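Local structure of putative MCP-type signal transduction protein (Campylobacter jejuni subsp. jejuni serotype O:2, 4WY9) at residues N146-G151 with V168-F173. The protein probably senses chemical signals in the periplasm through a tandem-PAS sensory domain and relays them as a methyl-accepting chemotaxis receptor. Sequence-based numbering, arbitrary orientation. Where two conformers were deposited one is given.
Sequences NKVYIG and VAIPIF
In the antiparallel sheet of the first PDC (Cache-type) sensor module, the short strand 149-150 pairs with the long strand 163-173. Tyr-149 and Ala-169 form the hydrogen-bonded pair. Tyr-149 N donates to Ala-169 O at 2.9 Å, nearly straight at 165°. Ala-169 N returns a bond to Tyr-149 O, more bent at 147°. The same Tyr-149 O also has a CA-H contact from Val-168, beside the N-H bond. Ile-150 and Val-168 follow as the non-hydrogen-bonded pair. Their side chains lie side by side, with Ile-150 CG1 4.2 Å from Val-168 CG2.

Val-148 adds its two methyls to the same side. Val-148 CG1, anti to the backbone N (chi1 -179°), meets Val-168 CG1 at 3.6 Å. Val-148 CG2 reaches Ile-170 CD1 at 4.0 Å. Helix 8-51 covers this side, with Asn-38 on Val-168 and Lys-39 on both Val-148 and Ile-170.

The Tyr-149 and Ala-169 side chains take the other face, against helix 132-140, where both touch Ile-137. The tyrosine hydroxyl is hydrogen-bonded to Glu-145 OE2, which ties the ring to the chain just before the strand. Ala-169 O lies at the ring edge, near its plane, 3.6 Å from Tyr-149 CD1. The side chains of Pro-171 and Tyr-149 cross at about a right angle, with Pro-171 CD 3.9 Å from Tyr-149 CE1.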
loop_
_atom_site.group_PDB
_atom_site.type_symbol
_atom_site.label_atom_id
_atom_site.label_comp_id
_atom_site.label_asym_id
_atom_site.label_seq_id
_atom_site.Cartn_x
_atom_site.Cartn_y
_atom_site.Cartn_z
ATOM N N ASN A 146 -17.450 6.302 6.416
ATOM C CA ASN A 146 -16.744 6.759 5.252
ATOM C C ASN A 146 -15.331 6.205 5.297
ATOM O O ASN A 146 -14.345 6.904 5.053
ATOM C CB ASN A 146 -16.727 8.291 5.229
ATOM C CG ASN A 146 -16.225 8.831 3.937
ATOM O OD1 ASN A 146 -16.131 8.091 2.954
ATOM N ND2 ASN A 146 -15.889 10.122 3.914
ATOM N N LYS A 147 -15.222 4.942 5.603
ATOM C CA LYS A 147 -13.911 4.450 5.944
ATOM C C LYS A 147 -13.243 3.755 4.778
ATOM O O LYS A 147 -13.883 3.054 4.014
ATOM C CB LYS A 147 -13.968 3.480 7.144
ATOM C CG LYS A 147 -14.361 4.093 8.473
ATOM C CD LYS A 147 -14.274 3.063 9.584
ATOM C CE LYS A 147 -14.593 3.614 10.945
ATOM N NZ LYS A 147 -14.418 2.555 11.944
ATOM N N VAL A 148 -11.925 3.886 4.700
ATOM C CA VAL A 148 -11.107 3.124 3.787
ATOM C C VAL A 148 -10.211 2.248 4.619
ATOM O O VAL A 148 -9.624 2.720 5.601
ATOM C CB VAL A 148 -10.274 4.039 2.869
ATOM C CG1 VAL A 148 -9.456 3.221 1.901
ATOM C CG2 VAL A 148 -11.179 5.036 2.143
ATOM N N TYR A 149 -10.082 0.970 4.254
ATOM C CA TYR A 149 -9.295 0.008 5.018
ATOM C C TYR A 149 -7.962 -0.193 4.323
ATOM O O TYR A 149 -7.909 -0.570 3.161
ATOM C CB TYR A 149 -10.076 -1.287 5.161
ATOM C CG TYR A 149 -11.324 -1.134 5.962
ATOM C CD1 TYR A 149 -12.451 -0.457 5.436
ATOM C CD2 TYR A 149 -11.435 -1.606 7.265
ATOM C CE1 TYR A 149 -13.589 -0.296 6.157
ATOM C CE2 TYR A 149 -12.602 -1.443 7.983
ATOM C CZ TYR A 149 -13.680 -0.770 7.448
ATOM O OH TYR A 149 -14.840 -0.610 8.173
ATOM N N ILE A 150 -6.874 0.074 5.048
ATOM C CA ILE A 150 -5.540 0.020 4.475
ATOM C C ILE A 150 -4.660 -0.913 5.281
ATOM O O ILE A 150 -4.607 -0.810 6.516
ATOM C CB ILE A 150 -4.911 1.412 4.393
ATOM C CG1 ILE A 150 -5.806 2.307 3.503
ATOM C CG2 ILE A 150 -3.493 1.367 3.818
ATOM C CD1 ILE A 150 -5.304 3.674 3.301
ATOM N N GLY A 151 -4.020 -1.854 4.612
ATOM C CA GLY A 151 -3.223 -2.852 5.281
ATOM C C GLY A 151 -1.820 -2.444 5.619
ATOM O O GLY A 151 -1.420 -1.302 5.397
ATOM N N VAL A 168 -5.698 -1.701 -0.260
ATOM C CA VAL A 168 -6.625 -0.634 0.038
ATOM C C VAL A 168 -7.992 -1.171 -0.339
ATOM O O VAL A 168 -8.127 -1.673 -1.455
ATOM C CB VAL A 168 -6.303 0.633 -0.743
ATOM C CG1 VAL A 168 -7.293 1.712 -0.486
ATOM C CG2 VAL A 168 -4.857 1.141 -0.367
ATOM N N ALA A 169 -8.970 -1.096 0.548
ATOM C CA ALA A 169 -10.269 -1.716 0.278
ATOM C C ALA A 169 -11.420 -1.019 0.960
ATOM O O ALA A 169 -11.259 -0.377 2.010
ATOM C CB ALA A 169 -10.226 -3.193 0.692
ATOM N N ILE A 170 -12.600 -1.135 0.352
ATOM C CA ILE A 170 -13.818 -0.486 0.834
ATOM C C ILE A 170 -14.989 -1.459 0.707
ATOM O O ILE A 170 -15.099 -2.169 -0.309
ATOM C CB ILE A 170 -14.109 0.803 0.037
ATOM C CG1 ILE A 170 -12.919 1.762 0.099
ATOM C CG2 ILE A 170 -15.364 1.498 0.499
ATOM C CD1 ILE A 170 -13.102 3.006 -0.734
ATOM N N PRO A 171 -15.881 -1.516 1.713
ATOM C CA PRO A 171 -17.106 -2.350 1.616
ATOM C C PRO A 171 -18.073 -1.853 0.570
ATOM O O PRO A 171 -18.112 -0.656 0.273
ATOM C CB PRO A 171 -17.729 -2.223 2.997
ATOM C CG PRO A 171 -17.219 -0.913 3.514
ATOM C CD PRO A 171 -15.800 -0.839 3.005
ATOM N N ILE A 172 -18.841 -2.801 0.032
ATOM C CA ILE A 172 -20.036 -2.600 -0.799
ATOM C C ILE A 172 -21.243 -2.990 0.028
ATOM O O ILE A 172 -21.184 -3.979 0.755
ATOM C CB ILE A 172 -19.957 -3.436 -2.099
ATOM C CG1 ILE A 172 -18.647 -3.163 -2.843
ATOM C CG2 ILE A 172 -21.160 -3.138 -2.988
ATOM C CD1 ILE A 172 -18.458 -1.714 -3.207
ATOM N N PHE A 173 -22.330 -2.216 -0.078
ATOM C CA PHE A 173 -23.537 -2.507 0.694
ATOM C C PHE A 173 -24.774 -2.693 -0.171
ATOM O O PHE A 173 -24.850 -2.117 -1.277
ATOM C CB PHE A 173 -23.822 -1.359 1.681
ATOM C CG PHE A 173 -22.716 -1.098 2.678
ATOM C CD1 PHE A 173 -21.703 -0.198 2.383
ATOM C CD2 PHE A 173 -22.705 -1.693 3.916
ATOM C CE1 PHE A 173 -20.693 0.063 3.295
ATOM C CE2 PHE A 173 -21.681 -1.455 4.819
ATOM C CZ PHE A 173 -20.702 -0.566 4.521
#